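Local coordinates for Peptide/nickel transport system substrate-binding protein (PDB 5KZT), which probably serves as the substrate-binding component of a peptide transport system, and is seen here with a peptide bound, at residues V369-D375 with V399-P405; K276-K280 with R294-A298; D413-Y418 with A444-S449; S22-P26 with F406-L410. All coordinates share one frame; numbering follows the deposited sequence.

Following the chain from the N terminus, the loop after strand 16-21 supplies residues 22-26, which wait some 380 residues for their partner in contact 4, helix 406-414. Within that span contact 2 forms first, tying the end of strand 264-277 to helix 291-299, and contact 1 follows, pairing strands 367-374 and 397-404. The chain then enters helix 406-414 directly, and contact 4 closes around both. Contact 3 comes last: residues 413-418, at the end of the same helix, meet the loop 444-449. No two loops cross. Contacts 1 and 2 share a mixed sheet, while Asp374 with Arg409 and Lys276 with Asp413 link neighbouring contacts by salt bridges.

Contact 1: V369-D375 with V399-P405; sequences VEFTSDD and VKLKNVP
Strands 369-374 and 399-404 run parallel, their axes approaching to 4.5 Å with a signed crossing angle of -29°. Residues pair in step from Val369 with Val399 to Ser373 with Asn403, and five backbone hydrogen bonds hold the ladder: Lys400 N to Val369 O, Phe371 N to Lys400 O, Lys402 N to Phe371 O, Ser373 N to Lys402 O and Val404 N to Ser373 O. Helix 377-393 connects the two strands, making this the strand pair of a beta-alpha-beta unit. That helix packs on the face carrying Phe371, Ser373 and Leu401, whereas helix 406-414 lies against Thr372, Lys402 and Val404 on the reverse. On the first face Phe371 CB rests 3.7 Å from Val399 CG1, and Leu401 CD2 comes near the plane of the phenyl ring at its edge; the ring itself leads off to meet Phe420 edge-to-face. On the opposite face, Lys402 has its CG anti to the backbone N (chi1 -171°), which sends the aliphatic chain alongside Thr372 and brings CD within 3.7 Å of Glu370 CD. Glu370 OE1 is engaged by Arg281. Farther along, Thr372 CG2 touches Val404 CG2 at 4.0 Å. Asn403 turns its amide back to the other strand: ND2 donates to Asp374 O over 3.0 Å, with the acceptor in the amide plane, and also bonds Ser383 OG in the connecting helix. Asp374 sends its carboxylate away to Arg409 and to the backbone of the bound peptide, while Asp375 OD2 lies 3.5 Å from CG of Pro405, which occupies the N-cap position of helix 406-414.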
loop_
_atom_site.group_PDB
_atom_site.type_symbol
_atom_site.label_atom_id
_atom_site.label_comp_id
_atom_site.label_asym_id
_atom_site.label_seq_id
_atom_site.Cartn_x
_atom_site.Cartn_y
_atom_site.Cartn_z
ATOM N N VAL A 369 -16.342 22.359 0.084
ATOM C CA VAL A 369 -15.335 21.436 0.583
ATOM C C VAL A 369 -14.250 21.253 -0.453
ATOM O O VAL A 369 -14.505 21.372 -1.651
ATOM C CB VAL A 369 -15.920 20.054 0.977
ATOM C CG1 VAL A 369 -16.669 20.158 2.300
ATOM C CG2 VAL A 369 -16.791 19.466 -0.130
ATOM N N GLU A 370 -13.042 20.938 0.027
ATOM C CA GLU A 370 -11.875 20.736 -0.823
ATOM C C GLU A 370 -11.611 19.236 -0.991
ATOM O O GLU A 370 -11.529 18.507 0.001
ATOM C CB GLU A 370 -10.692 21.489 -0.207
ATOM C CG GLU A 370 -9.267 21.044 -0.521
ATOM C CD GLU A 370 -8.314 21.525 0.589
ATOM O OE1 GLU A 370 -7.920 20.723 1.527
ATOM O OE2 GLU A 370 -8.007 22.740 0.540
ATOM N N PHE A 371 -11.493 18.798 -2.247
ATOM C CA PHE A 371 -11.216 17.412 -2.582
ATOM C C PHE A 371 -9.716 17.266 -2.878
ATOM O O PHE A 371 -9.203 17.915 -3.800
ATOM C CB PHE A 371 -12.043 17.005 -3.801
ATOM C CG PHE A 371 -11.943 15.551 -4.134
ATOM C CD1 PHE A 371 -12.363 14.586 -3.227
ATOM C CD2 PHE A 371 -11.411 15.135 -5.347
ATOM C CE1 PHE A 371 -12.260 13.231 -3.527
ATOM C CE2 PHE A 371 -11.296 13.782 -5.651
ATOM C CZ PHE A 371 -11.726 12.825 -4.741
ATOM N N THR A 372 -9.023 16.422 -2.113
ATOM C CA THR A 372 -7.603 16.162 -2.362
ATOM C C THR A 372 -7.347 14.888 -3.188
ATOM O O THR A 372 -7.855 13.812 -2.872
ATOM C CB THR A 372 -6.799 16.099 -1.056
ATOM O OG1 THR A 372 -6.886 17.356 -0.385
ATOM C CG2 THR A 372 -5.328 15.824 -1.324
ATOM N N SER A 373 -6.536 15.031 -4.237
ATOM C CA SER A 373 -6.004 13.905 -4.996
ATOM C C SER A 373 -4.551 14.197 -5.434
ATOM O O SER A 373 -3.946 15.192 -4.996
ATOM C CB SER A 373 -6.907 13.589 -6.194
ATOM O OG SER A 373 -6.623 12.281 -6.717
ATOM N N ASP A 374 -3.989 13.331 -6.272
ATOM C CA ASP A 374 -2.591 13.451 -6.693
ATOM C C ASP A 374 -2.432 14.424 -7.862
ATOM O O ASP A 374 -3.424 14.990 -8.327
ATOM C CB ASP A 374 -2.023 12.061 -7.002
ATOM C CG ASP A 374 -1.974 11.182 -5.767
ATOM O OD1 ASP A 374 -1.725 11.716 -4.655
ATOM O OD2 ASP A 374 -2.206 9.966 -5.885
ATOM N N ASP A 375 -1.190 14.622 -8.315
ATOM C CA ASP A 375 -0.857 15.645 -9.308
ATOM C C ASP A 375 -0.483 15.089 -10.695
ATOM O O ASP A 375 0.176 15.773 -11.471
ATOM C CB ASP A 375 0.258 16.569 -8.768
ATOM C CG ASP A 375 1.600 15.840 -8.526
ATOM O OD1 ASP A 375 1.683 14.600 -8.585
ATOM O OD2 ASP A 375 2.588 16.527 -8.258
ATOM N N VAL A 399 -17.126 22.223 -4.785
ATOM C CA VAL A 399 -15.969 21.348 -4.533
ATOM C C VAL A 399 -14.718 22.030 -5.099
ATOM O O VAL A 399 -14.618 22.212 -6.316
ATOM C CB VAL A 399 -16.172 19.963 -5.167
ATOM C CG1 VAL A 399 -14.930 19.090 -4.972
ATOM C CG2 VAL A 399 -17.406 19.294 -4.568
ATOM N N LYS A 400 -13.808 22.457 -4.216
ATOM C CA LYS A 400 -12.502 23.019 -4.622
ATOM C C LYS A 400 -11.589 21.836 -4.845
ATOM O O LYS A 400 -11.654 20.859 -4.097
ATOM C CB LYS A 400 -11.831 23.897 -3.546
ATOM C CG LYS A 400 -12.669 24.963 -2.864
ATOM C CD LYS A 400 -12.549 26.345 -3.503
ATOM C CE LYS A 400 -13.602 26.551 -4.588
ATOM N NZ LYS A 400 -13.452 27.845 -5.306
ATOM N N LEU A 401 -10.730 21.926 -5.851
ATOM C CA LEU A 401 -9.794 20.845 -6.156
ATOM C C LEU A 401 -8.371 21.128 -5.680
ATOM O O LEU A 401 -7.818 22.174 -5.939
ATOM C CB LEU A 401 -9.794 20.557 -7.657
ATOM C CG LEU A 401 -11.115 20.054 -8.246
ATOM C CD1 LEU A 401 -10.921 19.708 -9.712
ATOM C CD2 LEU A 401 -11.644 18.866 -7.449
ATOM N N LYS A 402 -7.777 20.150 -4.999
ATOM C CA LYS A 402 -6.382 20.187 -4.603
ATOM C C LYS A 402 -5.744 18.939 -5.208
ATOM O O LYS A 402 -6.261 17.831 -5.041
ATOM C CB LYS A 402 -6.310 20.178 -3.082
ATOM C CG LYS A 402 -4.955 20.434 -2.482
ATOM C CD LYS A 402 -5.094 20.661 -0.980
ATOM C CE LYS A 402 -3.785 21.081 -0.350
ATOM N NZ LYS A 402 -3.321 22.416 -0.821
ATOM N N ASN A 403 -4.663 19.126 -5.957
ATOM C CA ASN A 403 -4.014 18.034 -6.687
ATOM C C ASN A 403 -2.522 18.128 -6.415
ATOM O O ASN A 403 -1.820 18.883 -7.064
ATOM C CB ASN A 403 -4.329 18.105 -8.191
ATOM C CG ASN A 403 -5.759 17.700 -8.505
ATOM O OD1 ASN A 403 -6.652 18.524 -8.515
ATOM N ND2 ASN A 403 -5.980 16.419 -8.741
ATOM N N VAL A 404 -2.044 17.313 -5.478
ATOM C CA VAL A 404 -0.730 17.498 -4.876
ATOM C C VAL A 404 0.147 16.263 -5.090
ATOM O O VAL A 404 -0.363 15.197 -5.441
ATOM C CB VAL A 404 -0.878 17.821 -3.367
ATOM C CG1 VAL A 404 -1.520 19.198 -3.177
ATOM C CG2 VAL A 404 -1.667 16.743 -2.621
ATOM N N PRO A 405 1.468 16.396 -4.900
ATOM C CA PRO A 405 2.304 15.201 -4.973
ATOM C C PRO A 405 1.836 14.162 -3.969
ATOM O O PRO A 405 1.294 14.501 -2.902
ATOM C CB PRO A 405 3.700 15.720 -4.610
ATOM C CG PRO A 405 3.662 17.163 -4.991
ATOM C CD PRO A 405 2.269 17.610 -4.661
#

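Contact 2: K276-K280 with R294-A298; sequences KFNQK and RKAIA
Arg294, in helix 291-299, reaches over Phe277, the last residue of strand 264-277, and Gln279 in the loop that follows, and each part of its chain has a different neighbour. Its CB sits above one face of the phenyl ring, 4.2 Å from the Phe277 centroid and 13° off the normal, a CH-pi contact. CG follows over the same ring, near Phe277 CG and CB. CD then drops to 3.6 Å from Phe277 CB. Here the chain bends (chi3 -63°), carrying the head group past the phenylalanine to Gln279. The guanidinium and the Gln279 amide lie flat on each other, their planes 9° apart, with NE2 over one face at 3.5 Å from Arg294 NH1. This is stacking and leaves the N-H groups to other partners: NE donates to Val489 O, NH2 to Asp488 O and NH1 to Phe288 O. NH1 also gives a bond to a water at 3.2 Å, which in turn donates to Gln279 OE1 at 2.8 Å, so the stacked amide is held by its oxygen as well. At the far side of the ring Ile297 CG2 meets Phe277 CE1 at the ring edge, 3.7 Å away, while the arginine's own carbonyl, Arg294 O, approaches Phe277 CZ to 3.4 Å. The phenyl ring thus packs between the strand and the 294-298 part of the helix. Just past the strand, Asn278 OD1 accepts from Lys280 N, forming an Asx turn. What results is strand-to-helix packing through one aromatic side chain, at the end of a strand in the mixed sheet of this solute-binding fold.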
loop_
_atom_site.group_PDB
_atom_site.type_symbol
_atom_site.label_atom_id
_atom_site.label_comp_id
_atom_site.label_asym_id
_atom_site.label_seq_id
_atom_site.Cartn_x
_atom_site.Cartn_y
_atom_site.Cartn_z
ATOM N N LYS A 276 -12.146 9.052 1.151
ATOM C CA LYS A 276 -12.084 9.261 2.600
ATOM C C LYS A 276 -12.810 10.538 3.035
ATOM O O LYS A 276 -12.604 11.606 2.469
ATOM C CB LYS A 276 -10.630 9.323 3.052
ATOM C CG LYS A 276 -9.895 8.002 2.923
ATOM C CD LYS A 276 -8.492 8.062 3.499
ATOM C CE LYS A 276 -8.491 8.019 5.007
ATOM N NZ LYS A 276 -7.102 7.929 5.487
ATOM N N PHE A 277 -13.628 10.426 4.073
ATOM C CA PHE A 277 -14.388 11.549 4.629
ATOM C C PHE A 277 -13.786 11.952 5.966
ATOM O O PHE A 277 -14.045 11.296 6.983
ATOM C CB PHE A 277 -15.833 11.114 4.850
ATOM C CG PHE A 277 -16.576 10.791 3.576
ATOM C CD1 PHE A 277 -16.827 11.785 2.629
ATOM C CD2 PHE A 277 -17.064 9.509 3.338
ATOM C CE1 PHE A 277 -17.521 11.493 1.457
ATOM C CE2 PHE A 277 -17.770 9.220 2.165
ATOM C CZ PHE A 277 -17.988 10.208 1.229
ATOM N N ASN A 278 -12.992 13.020 5.989
ATOM C CA ASN A 278 -12.414 13.489 7.250
ATOM C C ASN A 278 -13.480 14.203 8.060
ATOM O O ASN A 278 -14.032 15.221 7.624
ATOM C CB ASN A 278 -11.230 14.432 7.047
ATOM C CG ASN A 278 -10.530 14.777 8.343
ATOM O OD1 ASN A 278 -10.689 14.088 9.360
ATOM N ND2 ASN A 278 -9.771 15.870 8.331
ATOM N N GLN A 279 -13.727 13.681 9.249
ATOM C CA GLN A 279 -14.756 14.227 10.130
ATOM C C GLN A 279 -14.279 15.337 11.056
ATOM O O GLN A 279 -15.109 16.007 11.692
ATOM C CB GLN A 279 -15.375 13.107 10.953
ATOM C CG GLN A 279 -15.887 11.971 10.089
ATOM C CD GLN A 279 -16.785 11.009 10.828
ATOM O OE1 GLN A 279 -17.394 11.360 11.840
ATOM N NE2 GLN A 279 -16.909 9.793 10.301
ATOM N N LYS A 280 -12.968 15.540 11.157
ATOM C CA LYS A 280 -12.411 16.553 12.066
ATOM C C LYS A 280 -11.097 17.085 11.534
ATOM O O LYS A 280 -10.180 16.312 11.258
ATOM C CB LYS A 280 -12.181 15.960 13.454
ATOM C CG LYS A 280 -11.640 16.963 14.459
ATOM C CD LYS A 280 -11.742 16.430 15.879
ATOM C CE LYS A 280 -13.162 16.485 16.414
ATOM N NZ LYS A 280 -13.147 16.431 17.904
ATOM N N ARG A 294 -22.020 12.739 4.277
ATOM C CA ARG A 294 -21.159 11.661 3.742
ATOM C C ARG A 294 -21.908 10.819 2.695
ATOM O O ARG A 294 -21.378 10.533 1.612
ATOM C CB ARG A 294 -20.645 10.737 4.866
ATOM C CG ARG A 294 -19.730 11.439 5.865
ATOM C CD ARG A 294 -18.921 10.454 6.668
ATOM N NE ARG A 294 -19.718 9.559 7.511
ATOM C CZ ARG A 294 -20.199 9.842 8.722
ATOM N NH1 ARG A 294 -20.052 11.047 9.284
ATOM N NH2 ARG A 294 -20.874 8.898 9.383
ATOM N N LYS A 295 -23.142 10.441 3.045
ATOM C CA LYS A 295 -24.008 9.619 2.189
ATOM C C LYS A 295 -24.329 10.336 0.874
ATOM O O LYS A 295 -24.372 9.703 -0.173
ATOM C CB LYS A 295 -25.310 9.256 2.928
ATOM C CG LYS A 295 -26.225 8.315 2.152
ATOM C CD LYS A 295 -27.492 7.953 2.918
ATOM C CE LYS A 295 -27.244 6.926 4.018
ATOM N NZ LYS A 295 -26.862 5.605 3.445
ATOM N N ALA A 296 -24.563 11.646 0.955
ATOM C CA ALA A 296 -24.892 12.456 -0.229
ATOM C C ALA A 296 -23.755 12.423 -1.245
ATOM O O ALA A 296 -23.981 12.113 -2.422
ATOM C CB ALA A 296 -25.188 13.884 0.168
ATOM N N ILE A 297 -22.539 12.724 -0.778
ATOM C CA ILE A 297 -21.345 12.685 -1.636
ATOM C C ILE A 297 -21.141 11.249 -2.173
ATOM O O ILE A 297 -20.900 11.053 -3.370
ATOM C CB ILE A 297 -20.073 13.143 -0.865
ATOM C CG1 ILE A 297 -20.186 14.605 -0.392
ATOM C CG2 ILE A 297 -18.796 12.917 -1.674
ATOM C CD1 ILE A 297 -20.337 15.644 -1.453
ATOM N N ALA A 298 -21.273 10.261 -1.284
ATOM C CA ALA A 298 -20.981 8.870 -1.627
ATOM C C ALA A 298 -21.836 8.357 -2.774
ATOM O O ALA A 298 -21.315 7.737 -3.703
ATOM C CB ALA A 298 -21.170 7.958 -0.422
HETATM O O HOH W 1 -20.074 10.754 12.511
#

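Contact 3: D413-Y418 with A444-S449; sequences DQNQDY and AQNRMS
Residues 413-418 and the loop 444-449 meet in a largely polar contact, built on the C-terminal end of helix 406-414, where Gln416 closes a Schellman motif with positive phi. Arg447 provides most of the loop's side of it. Its CB packs 3.3 Å from Asp413 O, and the chain, bent at chi2, carries the guanidinium past the helix end so that Gln414 O lies over one of its faces. The Gln414 amide stands almost upright to that group, the planes 79° apart. Gln414 NE2 donates to Ala444 O (3.2 Å), and Arg447 NE donates to the same oxygen (2.9 Å) from the opposite face of the carbonyl plane, so one loop carbonyl is gripped from both sides. Asp413 directs OD1 to Lys276, whose ammonium also bonds Asn446 O and so connects helix, loop and strand 264-277. Gln445 bonds Asp34 and packs on an acidic side chain of the bound peptide, which puts this end of the contact beside the peptide site. The extended chain of Gln416 crosses Arg447 O on its way to Ser449, where its NE2 gives a nearly straight bond to OG at 2.9 Å (172°), the acceptor in the amide plane; NE2 also bonds Asn278 OD1. A water donates to Gln416 OE1 at 2.8 Å. Tyr418, its CG between backbone N and carbonyl carbon (chi1 74°), brings the ring edge to Arg447 O. The hydroxyl meets Met448 CG at 3.4 Å and donates to Arg447 O at 2.7 Å, from above the carbonyl plane.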
loop_
_atom_site.group_PDB
_atom_site.type_symbol
_atom_site.label_atom_id
_atom_site.label_comp_id
_atom_site.label_asym_id
_atom_site.label_seq_id
_atom_site.Cartn_x
_atom_site.Cartn_y
_atom_site.Cartn_z
ATOM N N ASP A 413 -2.868 13.624 4.903
ATOM C CA ASP A 413 -3.706 12.544 5.433
ATOM C C ASP A 413 -3.331 12.251 6.888
ATOM O O ASP A 413 -4.200 12.315 7.775
ATOM C CB ASP A 413 -3.595 11.284 4.561
ATOM C CG ASP A 413 -4.493 10.168 5.036
ATOM O OD1 ASP A 413 -5.736 10.329 4.922
ATOM O OD2 ASP A 413 -3.960 9.123 5.532
ATOM N N GLN A 414 -2.053 11.997 7.149
ATOM C CA GLN A 414 -1.579 11.744 8.525
ATOM C C GLN A 414 -1.935 12.888 9.483
ATOM O O GLN A 414 -2.283 12.628 10.638
ATOM C CB GLN A 414 -0.058 11.522 8.595
ATOM C CG GLN A 414 0.458 10.225 7.972
ATOM C CD GLN A 414 -0.105 8.992 8.676
ATOM O OE1 GLN A 414 0.015 8.871 9.907
ATOM N NE2 GLN A 414 -0.773 8.101 7.915
ATOM N N ASN A 415 -1.843 14.128 8.994
ATOM C CA ASN A 415 -2.144 15.329 9.786
ATOM C C ASN A 415 -3.641 15.664 9.898
ATOM O O ASN A 415 -4.009 16.597 10.612
ATOM C CB ASN A 415 -1.420 16.559 9.195
ATOM C CG ASN A 415 0.096 16.468 9.294
ATOM O OD1 ASN A 415 0.645 15.741 10.125
ATOM N ND2 ASN A 415 0.784 17.228 8.445
ATOM N N GLN A 416 -4.500 14.917 9.203
ATOM C CA GLN A 416 -5.921 15.253 9.065
ATOM C C GLN A 416 -6.184 16.652 8.527
ATOM O O GLN A 416 -7.174 17.298 8.868
ATOM C CB GLN A 416 -6.676 14.986 10.374
ATOM C CG GLN A 416 -7.108 13.548 10.447
ATOM C CD GLN A 416 -7.795 13.186 11.722
ATOM O OE1 GLN A 416 -7.170 12.689 12.637
ATOM N NE2 GLN A 416 -9.101 13.405 11.776
ATOM N N ASP A 417 -5.313 17.100 7.636
ATOM C CA ASP A 417 -5.399 18.427 7.081
ATOM C C ASP A 417 -5.984 18.286 5.685
ATOM O O ASP A 417 -5.322 18.528 4.685
ATOM C CB ASP A 417 -3.998 19.056 7.097
ATOM C CG ASP A 417 -4.013 20.547 6.943
ATOM O OD1 ASP A 417 -4.958 21.227 7.429
ATOM O OD2 ASP A 417 -3.040 21.072 6.350
ATOM N N TYR A 418 -7.243 17.885 5.634
ATOM C CA TYR A 418 -7.973 17.673 4.381
ATOM C C TYR A 418 -9.466 17.571 4.730
ATOM O O TYR A 418 -9.821 17.407 5.904
ATOM C CB TYR A 418 -7.456 16.409 3.639
ATOM C CG TYR A 418 -7.881 15.087 4.239
ATOM C CD1 TYR A 418 -7.209 14.565 5.342
ATOM C CD2 TYR A 418 -8.945 14.351 3.701
ATOM C CE1 TYR A 418 -7.607 13.372 5.944
ATOM C CE2 TYR A 418 -9.319 13.121 4.259
ATOM C CZ TYR A 418 -8.641 12.644 5.383
ATOM O OH TYR A 418 -8.999 11.469 5.977
ATOM N N ALA A 444 -3.628 4.250 12.728
ATOM C CA ALA A 444 -2.687 5.125 12.004
ATOM C C ALA A 444 -3.028 5.347 10.527
ATOM O O ALA A 444 -2.579 6.337 9.943
ATOM C CB ALA A 444 -1.262 4.608 12.139
ATOM N N GLN A 445 -3.794 4.432 9.928
ATOM C CA GLN A 445 -4.350 4.598 8.581
ATOM C C GLN A 445 -5.827 4.988 8.514
ATOM O O GLN A 445 -6.423 4.966 7.437
ATOM C CB GLN A 445 -4.111 3.312 7.772
ATOM C CG GLN A 445 -2.638 3.021 7.470
ATOM C CD GLN A 445 -1.966 4.106 6.645
ATOM O OE1 GLN A 445 -2.616 4.908 5.964
ATOM N NE2 GLN A 445 -0.663 4.151 6.713
ATOM N N ASN A 446 -6.411 5.372 9.646
ATOM C CA ASN A 446 -7.804 5.843 9.711
ATOM C C ASN A 446 -7.776 7.318 9.303
ATOM O O ASN A 446 -8.116 7.638 8.166
ATOM C CB ASN A 446 -8.374 5.610 11.119
ATOM C CG ASN A 446 -9.804 6.095 11.289
ATOM O OD1 ASN A 446 -10.212 7.138 10.775
ATOM N ND2 ASN A 446 -10.556 5.364 12.074
ATOM N N ARG A 447 -7.331 8.197 10.211
ATOM C CA ARG A 447 -7.127 9.625 9.921
ATOM C C ARG A 447 -8.373 10.340 9.403
ATOM O O ARG A 447 -8.294 11.253 8.590
ATOM C CB ARG A 447 -5.960 9.814 8.932
ATOM C CG ARG A 447 -4.674 9.137 9.348
ATOM C CD ARG A 447 -4.113 9.721 10.636
ATOM N NE ARG A 447 -2.909 8.998 11.052
ATOM C CZ ARG A 447 -2.293 9.112 12.229
ATOM N NH1 ARG A 447 -2.745 9.938 13.183
ATOM N NH2 ARG A 447 -1.211 8.370 12.459
ATOM N N MET A 448 -9.526 9.892 9.876
ATOM C CA MET A 448 -10.786 10.502 9.533
ATOM C C MET A 448 -11.560 10.898 10.781
ATOM O O MET A 448 -12.633 11.485 10.655
ATOM C CB MET A 448 -11.612 9.496 8.735
ATOM C CG MET A 448 -11.034 9.200 7.374
ATOM S SD MET A 448 -12.098 8.121 6.407
ATOM C CE MET A 448 -12.417 6.746 7.497
ATOM N N SER A 449 -11.022 10.591 11.968
ATOM C CA SER A 449 -11.785 10.607 13.221
ATOM C C SER A 449 -13.078 9.793 13.103
ATOM O O SER A 449 -14.124 10.160 13.647
ATOM C CB SER A 449 -12.033 12.041 13.713
ATOM O OG SER A 449 -10.806 12.692 13.996
HETATM O O HOH W 2 -1.615 8.055 5.569
HETATM O O HOH W 3 -4.850 6.110 4.723
HETATM O O HOH W 4 -8.118 11.204 14.815
#

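Contact 4: S22-P26 with F406-L410; sequences SALIP and FKVRL
Ala23 turns its methyl toward Phe406, the first residue of helix 406-414, and its CB lies 3.8 Å from Phe406 CB. The contact lies beside the bound peptide in a solute-binding protein of the periplasmic-binding-protein class, where the loop after strand 16-21 packs on the N-terminal turn of that helix; Phe406 packs on the peptide backbone, and Arg409 donates to it. Leu24 follows. Its CD2 comes to 3.7 Å from Lys407 NZ, while its carbonyl accepts from a water (2.9 Å to Leu24 O) that also accepts from Lys407 N at 2.9 Å. The water thereby answers a backbone N-H of the first helical turn, which has no helical carbonyl behind it. Ile25 CB faces away from the helix and its side chain packs on Val37, Val41 and Trp199; the residue takes part through its carbonyl. Lys407 starts with CG tucked over the backbone (chi1 70°) and then stretches out, bringing NZ to within 2.8 Å of a second water that it donates to; that water lies 2.7 Å from Ile25 O. Pro26 makes the broadest apolar contact: the lysine chain passes obliquely, with Pro26 CB 3.7 Å from Lys407 CB. The proline ring also leans obliquely on the phenyl group, with Pro26 CG 3.8 Å from Phe406 CD2.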
loop_
_atom_site.group_PDB
_atom_site.type_symbol
_atom_site.label_atom_id
_atom_site.label_comp_id
_atom_site.label_asym_id
_atom_site.label_seq_id
_atom_site.Cartn_x
_atom_site.Cartn_y
_atom_site.Cartn_z
ATOM N N SER A 22 5.185 7.022 -11.122
ATOM C CA SER A 22 4.234 8.133 -11.226
ATOM C C SER A 22 4.386 9.226 -10.154
ATOM O O SER A 22 3.659 10.217 -10.180
ATOM C CB SER A 22 2.816 7.572 -11.174
ATOM O OG SER A 22 2.658 6.766 -10.020
ATOM N N ALA A 23 5.320 9.047 -9.223
ATOM C CA ALA A 23 5.458 9.929 -8.078
ATOM C C ALA A 23 6.854 9.838 -7.513
ATOM O O ALA A 23 7.510 8.797 -7.638
ATOM C CB ALA A 23 4.452 9.554 -7.004
ATOM N N LEU A 24 7.279 10.932 -6.882
ATOM C CA LEU A 24 8.514 10.980 -6.096
ATOM C C LEU A 24 8.368 10.012 -4.913
ATOM O O LEU A 24 7.253 9.799 -4.423
ATOM C CB LEU A 24 8.759 12.396 -5.576
ATOM C CG LEU A 24 9.428 13.397 -6.521
ATOM C CD1 LEU A 24 8.651 13.591 -7.802
ATOM C CD2 LEU A 24 9.573 14.719 -5.786
ATOM N N ILE A 25 9.484 9.453 -4.466
ATOM C CA ILE A 25 9.476 8.514 -3.340
ATOM C C ILE A 25 9.093 9.215 -2.037
ATOM O O ILE A 25 9.781 10.141 -1.628
ATOM C CB ILE A 25 10.860 7.854 -3.157
ATOM C CG1 ILE A 25 11.237 7.040 -4.394
ATOM C CG2 ILE A 25 10.882 6.961 -1.917
ATOM C CD1 ILE A 25 12.714 6.685 -4.436
ATOM N N PRO A 26 8.003 8.773 -1.365
ATOM C CA PRO A 26 7.642 9.427 -0.105
ATOM C C PRO A 26 8.541 9.039 1.057
ATOM O O PRO A 26 8.846 9.896 1.906
ATOM C CB PRO A 26 6.191 8.959 0.136
ATOM C CG PRO A 26 5.711 8.591 -1.229
ATOM C CD PRO A 26 6.907 7.896 -1.796
ATOM N N PHE A 406 2.000 12.904 -4.353
ATOM C CA PHE A 406 1.558 11.786 -3.563
ATOM C C PHE A 406 2.036 11.931 -2.109
ATOM O O PHE A 406 1.249 11.808 -1.170
ATOM C CB PHE A 406 2.129 10.518 -4.215
ATOM C CG PHE A 406 1.767 9.239 -3.541
ATOM C CD1 PHE A 406 0.489 9.004 -3.039
ATOM C CD2 PHE A 406 2.700 8.218 -3.483
ATOM C CE1 PHE A 406 0.169 7.800 -2.445
ATOM C CE2 PHE A 406 2.387 7.004 -2.917
ATOM C CZ PHE A 406 1.114 6.793 -2.392
ATOM N N LYS A 407 3.322 12.225 -1.936
ATOM C CA LYS A 407 3.871 12.394 -0.576
ATOM C C LYS A 407 3.205 13.501 0.260
ATOM O O LYS A 407 3.039 13.334 1.470
ATOM C CB LYS A 407 5.391 12.530 -0.584
ATOM C CG LYS A 407 5.956 13.803 -1.147
ATOM C CD LYS A 407 7.485 13.719 -1.086
ATOM C CE LYS A 407 8.142 14.847 -1.831
ATOM N NZ LYS A 407 9.577 14.587 -2.136
ATOM N N VAL A 408 2.759 14.572 -0.394
ATOM C CA VAL A 408 2.058 15.671 0.273
ATOM C C VAL A 408 0.649 15.200 0.654
ATOM O O VAL A 408 0.170 15.468 1.764
ATOM C CB VAL A 408 2.034 16.957 -0.612
ATOM C CG1 VAL A 408 1.203 18.075 0.032
ATOM C CG2 VAL A 408 3.447 17.460 -0.867
ATOM N N ARG A 409 -0.025 14.478 -0.248
ATOM C CA ARG A 409 -1.344 13.936 0.089
ATOM C C ARG A 409 -1.262 13.052 1.335
ATOM O O ARG A 409 -2.116 13.112 2.234
ATOM C CB ARG A 409 -1.951 13.137 -1.077
ATOM C CG ARG A 409 -3.216 12.418 -0.663
ATOM C CD ARG A 409 -4.044 11.962 -1.834
ATOM N NE ARG A 409 -3.411 10.928 -2.652
ATOM C CZ ARG A 409 -3.390 9.622 -2.381
ATOM N NH1 ARG A 409 -3.902 9.132 -1.263
ATOM N NH2 ARG A 409 -2.837 8.791 -3.264
ATOM N N LEU A 410 -0.229 12.222 1.376
ATOM C CA LEU A 410 -0.063 11.292 2.492
ATOM C C LEU A 410 0.242 12.050 3.775
ATOM O O LEU A 410 -0.339 11.751 4.807
ATOM C CB LEU A 410 1.028 10.278 2.177
ATOM C CG LEU A 410 0.718 9.301 1.044
ATOM C CD1 LEU A 410 1.851 8.299 0.977
ATOM C CD2 LEU A 410 -0.597 8.589 1.235
HETATM O O HOH W 5 5.331 11.940 -3.983
HETATM O O HOH W 6 10.938 12.293 -2.845
#